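Local coordinates for restriction endonuclease Hpy99I (Helicobacter pylori, PDB 3GOX), which cuts double-stranded DNA at its target sequence as a dimeric type II restriction endonuclease of the beta-beta-alpha-Me class, which binds zinc, at residues W169-D172 / S173-T176; E109-K112 / N113-V117; A131-K134 / G135-F138. All blocks are in the same frame, centred on the assembly; numbering follows the deposited sequence.

Contact 1: residues W169-D172 / S173-T176; sequences WICD and SCNT. With ZN (zinc ion), chain F; NA (sodium ion), chain G; nucleotides of chain D; nucleotides of chain C.
With SG of Cys171 set between its own backbone N and carbonyl carbon (chi1 78°) and SG of Cys174 beside its backbone N (chi1 -77°), the two sulfurs converge on one zinc ion. Cys171 SG and Cys174 SG both lie 2.3 Å from the zinc; Cys140 and Cys143 complete the Cys4 site. The Cys171 sulfur also caps the helix that starts here, accepting from Cys174 N at 3.4 Å with an N-H...S angle of 163°. This is the strand-to-helix junction of the beta-beta-alpha-Me fold. Asn175 N donates to Cys171 O, in the carbonyl plane, while Asp172 O takes up Thr176 N. The Ile170 and Asn175 side chains cross at about a right angle, Ile170 CD1 resting 3.8 Å from both CA and CB of Asn175. From this first turn Asp172 and Asn175 face the DNA. Asp172 OD1 accepts a hydrogen bond from N2 of DG7 of chain D at 3.1 Å, and water 1, beside OD2, accepts from N2 of DG4 of chain C. The Asn175 amide is divided. Its OD1 coordinates the sodium ion, as does Asp158. Its ND2 donates to DG7 O3' at 2.7 Å and to water 2, which also lies 2.8 Å from Asp172 OD1. Because the sodium also takes DG7 O3' as a ligand, Asn175 fixes metal and sugar oxygen together, consistent with sodium occupying the place of a catalytic metal ion.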
loop_
_atom_site.group_PDB
_atom_site.type_symbol
_atom_site.label_atom_id
_atom_site.label_comp_id
_atom_site.label_asym_id
_atom_site.label_seq_id
_atom_site.Cartn_x
_atom_site.Cartn_y
_atom_site.Cartn_z
ATOM N N TRP A 169 -12.713 11.028 6.341
ATOM C CA TRP A 169 -11.550 11.527 5.637
ATOM C C TRP A 169 -10.317 10.961 6.311
ATOM O O TRP A 169 -10.105 11.160 7.506
ATOM C CB TRP A 169 -11.513 13.061 5.647
ATOM C CG TRP A 169 -12.503 13.666 4.697
ATOM C CD1 TRP A 169 -13.785 14.046 4.973
ATOM C CD2 TRP A 169 -12.288 13.958 3.307
ATOM N NE1 TRP A 169 -14.378 14.549 3.845
ATOM C CE2 TRP A 169 -13.480 14.521 2.809
ATOM C CE3 TRP A 169 -11.190 13.818 2.443
ATOM C CZ2 TRP A 169 -13.616 14.927 1.482
ATOM C CZ3 TRP A 169 -11.324 14.215 1.124
ATOM C CH2 TRP A 169 -12.528 14.768 0.656
ATOM N N ILE A 170 -9.506 10.248 5.525
ATOM C CA ILE A 170 -8.286 9.606 6.011
ATOM C C ILE A 170 -7.184 9.819 4.962
ATOM O O ILE A 170 -7.456 10.195 3.810
ATOM C CB ILE A 170 -8.476 8.073 6.299
ATOM C CG1 ILE A 170 -8.865 7.295 5.034
ATOM C CG2 ILE A 170 -9.515 7.844 7.417
ATOM C CD1 ILE A 170 -8.956 5.776 5.258
ATOM N N CYS A 171 -5.934 9.554 5.332
ATOM C CA CYS A 171 -4.846 9.693 4.362
ATOM C C CYS A 171 -4.860 8.540 3.351
ATOM O O CYS A 171 -5.353 7.455 3.636
ATOM C CB CYS A 171 -3.486 9.868 5.054
ATOM S SG CYS A 171 -2.755 8.343 5.719
ATOM N N ASP A 172 -4.352 8.826 2.161
ATOM C CA ASP A 172 -4.286 7.846 1.055
ATOM C C ASP A 172 -3.467 6.627 1.464
ATOM O O ASP A 172 -3.795 5.510 1.076
ATOM C CB ASP A 172 -3.698 8.543 -0.194
ATOM C CG ASP A 172 -3.565 7.620 -1.413
ATOM O OD1 ASP A 172 -4.559 7.412 -2.127
ATOM O OD2 ASP A 172 -2.429 7.175 -1.706
ATOM N N SER A 173 -2.420 6.833 2.249
ATOM C CA SER A 173 -1.604 5.716 2.739
ATOM C C SER A 173 -2.464 4.735 3.536
ATOM O O SER A 173 -2.448 3.517 3.283
ATOM C CB SER A 173 -0.466 6.270 3.582
ATOM O OG SER A 173 0.325 5.266 4.169
ATOM N N CYS A 174 -3.223 5.233 4.504
ATOM C CA CYS A 174 -4.114 4.381 5.296
ATOM C C CYS A 174 -5.197 3.741 4.445
ATOM O O CYS A 174 -5.503 2.564 4.619
ATOM C CB CYS A 174 -4.761 5.182 6.435
ATOM S SG CYS A 174 -3.599 5.445 7.807
ATOM N N ASN A 175 -5.784 4.504 3.531
ATOM C CA ASN A 175 -6.867 3.992 2.701
ATOM C C ASN A 175 -6.403 2.801 1.845
ATOM O O ASN A 175 -7.099 1.784 1.743
ATOM C CB ASN A 175 -7.426 5.097 1.807
ATOM C CG ASN A 175 -8.672 4.667 1.071
ATOM O OD1 ASN A 175 -9.645 4.259 1.685
ATOM N ND2 ASN A 175 -8.653 4.770 -0.256
ATOM N N THR A 176 -5.216 2.930 1.268
ATOM C CA THR A 176 -4.665 1.876 0.427
ATOM C C THR A 176 -4.124 0.712 1.263
ATOM O O THR A 176 -3.929 -0.387 0.735
ATOM C CB THR A 176 -3.620 2.437 -0.549
ATOM O OG1 THR A 176 -2.607 3.181 0.143
ATOM C CG2 THR A 176 -4.313 3.312 -1.596
HETATM ZN ZN ZN F . -3.389 7.767 7.903
HETATM NA NA NA G . -11.502 2.986 1.219
ATOM P P DG D 7 -8.633 -1.944 -3.194
ATOM O OP1 DG D 7 -9.621 -2.786 -2.475
ATOM O OP2 DG D 7 -8.490 -2.068 -4.664
ATOM O "O5'" DG D 7 -8.968 -0.421 -2.868
ATOM C "C5'" DG D 7 -8.965 0.031 -1.525
ATOM C "C4'" DG D 7 -9.109 1.534 -1.473
ATOM O "O4'" DG D 7 -8.044 2.133 -2.254
ATOM C "C3'" DG D 7 -10.400 2.108 -2.053
ATOM O "O3'" DG D 7 -10.672 3.352 -1.406
ATOM C "C2'" DG D 7 -10.028 2.337 -3.505
ATOM C "C1'" DG D 7 -8.577 2.792 -3.396
ATOM N N9 DG D 7 -7.748 2.449 -4.553
ATOM C C8 DG D 7 -7.922 1.378 -5.402
ATOM N N7 DG D 7 -7.071 1.360 -6.393
ATOM C C5 DG D 7 -6.277 2.480 -6.185
ATOM C C6 DG D 7 -5.200 3.001 -6.956
ATOM O O6 DG D 7 -4.740 2.581 -8.025
ATOM N N1 DG D 7 -4.660 4.145 -6.376
ATOM C C2 DG D 7 -5.108 4.730 -5.218
ATOM N N2 DG D 7 -4.443 5.832 -4.821
ATOM N N3 DG D 7 -6.129 4.272 -4.503
ATOM C C4 DG D 7 -6.662 3.152 -5.041
ATOM P P DG C 4 2.668 10.979 -7.788
ATOM O OP1 DG C 4 3.439 12.247 -7.870
ATOM O OP2 DG C 4 3.152 9.777 -8.518
ATOM O "O5'" DG C 4 2.505 10.624 -6.243
ATOM C "C5'" DG C 4 1.710 11.458 -5.399
ATOM C "C4'" DG C 4 1.454 10.800 -4.062
ATOM O "O4'" DG C 4 0.767 9.539 -4.256
ATOM C "C3'" DG C 4 2.679 10.453 -3.225
ATOM O "O3'" DG C 4 2.272 10.408 -1.854
ATOM C "C2'" DG C 4 3.017 9.060 -3.729
ATOM C "C1'" DG C 4 1.629 8.455 -3.901
ATOM N N9 DG C 4 1.502 7.433 -4.940
ATOM C C8 DG C 4 2.002 7.482 -6.220
ATOM N N7 DG C 4 1.670 6.444 -6.941
ATOM C C5 DG C 4 0.915 5.656 -6.083
ATOM C C6 DG C 4 0.257 4.408 -6.306
ATOM O O6 DG C 4 0.186 3.743 -7.351
ATOM N N1 DG C 4 -0.377 3.953 -5.156
ATOM C C2 DG C 4 -0.395 4.608 -3.951
ATOM N N2 DG C 4 -1.045 3.992 -2.949
ATOM N N3 DG C 4 0.189 5.780 -3.737
ATOM C C4 DG C 4 0.821 6.241 -4.836
HETATM O O HOH W 1 -0.421 5.597 -0.460
HETATM O O HOH W 2 -6.795 5.794 -2.072
HETATM O O HOH W 3 -10.175 1.102 1.606
HETATM O O HOH W 4 -13.265 1.299 0.905
#

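Contact 2: residues E109-K112 / N113-V117; sequences ECRK and NIDGV. With ZN (zinc ion), chain E; nucleotides of chain D.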
loop_
_atom_site.group_PDB
_atom_site.type_symbol
_atom_site.label_atom_id
_atom_site.label_comp_id
_atom_site.label_asym_id
_atom_site.label_seq_id
_atom_site.Cartn_x
_atom_site.Cartn_y
_atom_site.Cartn_z
ATOM N N GLU A 109 -13.639 -8.671 -14.080
ATOM C CA GLU A 109 -14.725 -9.393 -13.421
ATOM C C GLU A 109 -14.484 -9.518 -11.910
ATOM O O GLU A 109 -15.386 -9.280 -11.117
ATOM C CB GLU A 109 -14.949 -10.768 -14.055
ATOM C CG GLU A 109 -15.519 -10.688 -15.458
ATOM C CD GLU A 109 -16.800 -9.887 -15.513
ATOM O OE1 GLU A 109 -17.755 -10.236 -14.778
ATOM O OE2 GLU A 109 -16.852 -8.897 -16.282
ATOM N N CYS A 110 -13.271 -9.884 -11.515
ATOM C CA CYS A 110 -12.957 -10.067 -10.103
ATOM C C CYS A 110 -12.912 -8.719 -9.377
ATOM O O CYS A 110 -13.218 -8.649 -8.193
ATOM C CB CYS A 110 -11.648 -10.852 -9.921
ATOM S SG CYS A 110 -11.786 -12.618 -10.372
ATOM N N ARG A 111 -12.575 -7.640 -10.086
ATOM C CA ARG A 111 -12.566 -6.302 -9.485
ATOM C C ARG A 111 -13.971 -5.850 -9.101
ATOM O O ARG A 111 -14.109 -5.029 -8.194
ATOM C CB ARG A 111 -11.942 -5.270 -10.407
ATOM C CG ARG A 111 -10.421 -5.362 -10.571
ATOM C CD ARG A 111 -9.602 -5.033 -9.326
ATOM N NE ARG A 111 -9.924 -3.731 -8.771
ATOM C CZ ARG A 111 -9.413 -3.243 -7.652
ATOM N NH1 ARG A 111 -8.480 -3.897 -6.976
ATOM N NH2 ARG A 111 -9.828 -2.060 -7.220
ATOM N N LYS A 112 -15.002 -6.377 -9.757
ATOM C CA LYS A 112 -16.386 -6.008 -9.382
ATOM C C LYS A 112 -16.700 -6.329 -7.917
ATOM O O LYS A 112 -17.351 -5.545 -7.220
ATOM C CB LYS A 112 -17.395 -6.715 -10.285
ATOM C CG LYS A 112 -17.377 -6.207 -11.697
ATOM C CD LYS A 112 -18.431 -6.907 -12.551
ATOM C CE LYS A 112 -18.370 -6.469 -14.016
ATOM N NZ LYS A 112 -19.001 -7.475 -14.938
ATOM N N ASN A 113 -16.191 -7.465 -7.464
ATOM C CA ASN A 113 -16.395 -7.940 -6.107
ATOM C C ASN A 113 -15.478 -7.236 -5.099
ATOM O O ASN A 113 -15.814 -7.102 -3.929
ATOM C CB ASN A 113 -16.182 -9.455 -6.085
ATOM C CG ASN A 113 -17.039 -10.162 -7.118
ATOM O OD1 ASN A 113 -16.540 -10.653 -8.143
ATOM N ND2 ASN A 113 -18.344 -10.160 -6.885
ATOM N N ILE A 114 -14.301 -6.827 -5.557
ATOM C CA ILE A 114 -13.375 -6.056 -4.735
ATOM C C ILE A 114 -13.857 -4.615 -4.567
ATOM O O ILE A 114 -13.817 -4.064 -3.459
ATOM C CB ILE A 114 -11.958 -6.080 -5.331
ATOM C CG1 ILE A 114 -11.355 -7.478 -5.183
ATOM C CG2 ILE A 114 -11.077 -5.037 -4.639
ATOM C CD1 ILE A 114 -10.150 -7.742 -6.065
ATOM N N ASP A 115 -14.341 -4.015 -5.653
ATOM C CA ASP A 115 -14.875 -2.651 -5.619
ATOM C C ASP A 115 -16.194 -2.529 -4.839
ATOM O O ASP A 115 -16.439 -1.517 -4.185
ATOM C CB ASP A 115 -15.094 -2.134 -7.042
ATOM C CG ASP A 115 -13.805 -1.837 -7.782
ATOM O OD1 ASP A 115 -12.766 -1.606 -7.128
ATOM O OD2 ASP A 115 -13.841 -1.818 -9.028
ATOM N N GLY A 116 -17.045 -3.541 -4.928
ATOM C CA GLY A 116 -18.341 -3.516 -4.241
ATOM C C GLY A 116 -19.189 -2.320 -4.619
ATOM O O GLY A 116 -19.237 -1.934 -5.788
ATOM N N VAL A 117 -19.837 -1.734 -3.611
ATOM C CA VAL A 117 -20.784 -0.640 -3.795
ATOM C C VAL A 117 -20.052 0.691 -3.744
ATOM O O VAL A 117 -19.306 0.948 -2.804
ATOM C CB VAL A 117 -21.896 -0.674 -2.695
ATOM C CG1 VAL A 117 -22.954 0.396 -2.928
ATOM C CG2 VAL A 117 -22.542 -2.045 -2.639
HETATM ZN ZN ZN E . -10.340 -12.831 -12.198
ATOM P P DG D 7 -8.633 -1.944 -3.194
ATOM O OP1 DG D 7 -9.621 -2.786 -2.475
ATOM O OP2 DG D 7 -8.490 -2.068 -4.664
ATOM O "O5'" DG D 7 -8.968 -0.421 -2.868
ATOM C "C5'" DG D 7 -8.965 0.031 -1.525
ATOM C "C4'" DG D 7 -9.109 1.534 -1.473
ATOM O "O4'" DG D 7 -8.044 2.133 -2.254
ATOM C "C3'" DG D 7 -10.400 2.108 -2.053
ATOM O "O3'" DG D 7 -10.672 3.352 -1.406
ATOM C "C2'" DG D 7 -10.028 2.337 -3.505
ATOM C "C1'" DG D 7 -8.577 2.792 -3.396
ATOM N N9 DG D 7 -7.748 2.449 -4.553
ATOM C C8 DG D 7 -7.922 1.378 -5.402
ATOM N N7 DG D 7 -7.071 1.360 -6.393
ATOM C C5 DG D 7 -6.277 2.480 -6.185
ATOM C C6 DG D 7 -5.200 3.001 -6.956
ATOM O O6 DG D 7 -4.740 2.581 -8.025
ATOM N N1 DG D 7 -4.660 4.145 -6.376
ATOM C C2 DG D 7 -5.108 4.730 -5.218
ATOM N N2 DG D 7 -4.443 5.832 -4.821
ATOM N N3 DG D 7 -6.129 4.272 -4.503
ATOM C C4 DG D 7 -6.662 3.152 -5.041
HETATM O O HOH W 5 -11.480 -1.815 -10.419
HETATM O O HOH W 6 -18.664 -3.330 -8.042
#
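Helix 108-115 carries one cysteine of the first Cys4 zinc site and, one residue on, an arginine that grips the DNA backbone. Cys110 SG binds zinc at 2.3 Å, with Cys78, Cys81 and Cys107 as the other ligands. The Arg111 chain bends at chi2 and chi3 (-67° and -55°), which swings its guanidinium round to the side chains of Ile114 and Asp115, one turn further along. NH1 and NH2 each donate to OP2 of DG7 of chain D at 2.9 Å, so a single phosphate oxygen sits at the guanidinium edge, in its plane, and receives a fork of two bonds. CG2 of Ile114 lies over one face, 3.7 Å from NH1, and also approaches OP1 of the same phosphate. Asp115 OD1 makes a salt bridge to Arg111 NH2 at 3.0 Å; the hydrogen bond within it is weak and bent, and the carboxylate and guanidinium planes stand 74° apart. Water 5 accepts from NE and donates to Asp115 OD2, a second link that should limit rotation of the arginine head. Along the solvent side of the helix, Lys112 reaches back with an extended chain to Glu109, NZ meeting the syn side of OE2 at 2.9 Å. Gly116, with positive phi, is the first residue to leave the helix; its N still donates to Lys112 O at 3.1 Å, and water 6 donates to both Lys112 O and Gly116 O.

Contact 3: residues A131-K134 / G135-F138; sequences APPK and GSVF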
loop_
_atom_site.group_PDB
_atom_site.type_symbol
_atom_site.label_atom_id
_atom_site.label_comp_id
_atom_site.label_asym_id
_atom_site.label_seq_id
_atom_site.Cartn_x
_atom_site.Cartn_y
_atom_site.Cartn_z
ATOM N N ALA A 131 -15.062 18.374 4.442
ATOM C CA ALA A 131 -13.724 18.078 3.920
ATOM C C ALA A 131 -12.666 18.960 4.582
ATOM O O ALA A 131 -12.843 20.169 4.689
ATOM C CB ALA A 131 -13.701 18.284 2.426
ATOM N N PRO A 132 -11.562 18.356 5.045
ATOM C CA PRO A 132 -10.425 19.166 5.480
ATOM C C PRO A 132 -9.959 20.107 4.368
ATOM O O PRO A 132 -9.708 19.652 3.247
ATOM C CB PRO A 132 -9.357 18.103 5.787
ATOM C CG PRO A 132 -10.143 16.921 6.169
ATOM C CD PRO A 132 -11.291 16.917 5.224
ATOM N N PRO A 133 -9.864 21.417 4.661
ATOM C CA PRO A 133 -9.424 22.321 3.604
ATOM C C PRO A 133 -8.013 22.017 3.076
ATOM O O PRO A 133 -7.128 21.617 3.833
ATOM C CB PRO A 133 -9.472 23.697 4.284
ATOM C CG PRO A 133 -10.464 23.544 5.410
ATOM C CD PRO A 133 -10.206 22.142 5.896
ATOM N N LYS A 134 -7.818 22.181 1.773
ATOM C CA LYS A 134 -6.484 22.124 1.184
ATOM C C LYS A 134 -5.578 23.101 1.931
ATOM O O LYS A 134 -5.976 24.217 2.241
ATOM C CB LYS A 134 -6.542 22.469 -0.308
ATOM C CG LYS A 134 -5.220 22.886 -0.948
ATOM C CD LYS A 134 -4.243 21.723 -1.128
ATOM C CE LYS A 134 -3.680 21.726 -2.542
ATOM N NZ LYS A 134 -4.773 21.614 -3.558
ATOM N N GLY A 135 -4.365 22.664 2.249
ATOM C CA GLY A 135 -3.429 23.513 2.977
ATOM C C GLY A 135 -3.691 23.642 4.463
ATOM O O GLY A 135 -3.038 24.430 5.117
ATOM N N SER A 136 -4.637 22.894 5.007
ATOM C CA SER A 136 -4.836 22.860 6.449
ATOM C C SER A 136 -3.971 21.798 7.103
ATOM O O SER A 136 -3.514 20.860 6.457
ATOM C CB SER A 136 -6.296 22.627 6.828
ATOM O OG SER A 136 -6.765 21.383 6.398
ATOM N N VAL A 137 -3.741 21.959 8.397
ATOM C CA VAL A 137 -3.067 20.940 9.188
ATOM C C VAL A 137 -4.080 19.891 9.649
ATOM O O VAL A 137 -5.051 20.204 10.356
ATOM C CB VAL A 137 -2.320 21.569 10.369
ATOM C CG1 VAL A 137 -1.703 20.467 11.248
ATOM C CG2 VAL A 137 -1.268 22.546 9.869
ATOM N N PHE A 138 -3.843 18.658 9.220
ATOM C CA PHE A 138 -4.728 17.516 9.426
ATOM C C PHE A 138 -4.001 16.462 10.265
ATOM O O PHE A 138 -2.787 16.319 10.159
ATOM C CB PHE A 138 -5.039 16.929 8.051
ATOM C CG PHE A 138 -5.911 15.707 8.069
ATOM C CD1 PHE A 138 -7.273 15.810 8.303
ATOM C CD2 PHE A 138 -5.374 14.454 7.800
ATOM C CE1 PHE A 138 -8.078 14.687 8.299
ATOM C CE2 PHE A 138 -6.182 13.331 7.780
ATOM C CZ PHE A 138 -7.527 13.450 8.031
#
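The Phe138 ring and Pro132 meet obliquely: CG of the proline lies 3.7 Å from Phe138 CE1 and about as far from CD1, with the proline CB slightly further from CD1. Leu155 and Val149 also touch both side chains, placing the pair in a small apolar cluster beside the second zinc site, whose ligand Cys140 is close to the ring. Between the two residues the chain reverses in a type II beta turn from Pro133 to Ser136, with Gly135 at the third position taking the positive phi of 77° usual there. Pro133 O is gripped twice by Ser136. The backbone N approaches from above the carbonyl plane at 3.0 Å, whereas OG lies in that plane, on a lone pair, at 2.6 Å. A chi1 of 63° folds the hydroxyl back over the turn for this, and brings OG to 3.6 Å from Pro133 CD. Lys134 packs on Tyr67 of the second subunit. Two donors of one residue, approaching from different directions, satisfy the turn carbonyl, whereas the proline-phenylalanine contact is purely apolar.

How the contacts relate
Along the chain the order is contact 2, contact 3, contact 1, and all three belong to the part of the chain related to recombination endonuclease VII. Contacts 1 and 3 are neighbours, centres about 14 Å apart: Trp169, at the start of contact 1, packs on Ala131, Pro132 and Phe138 of contact 3, so strand 166-171 and the turn before strand 137-139 adjoin near the second zinc ion. Both also touch the second subunit. Contact 2, on helix 108-115 by the first zinc ion, lies about 19 Å from contact 1 and 31 Å from contact 3, centre to centre. DG7 of chain D bridges the gap: contact 2 holds its phosphate, contact 1 its base and O3'.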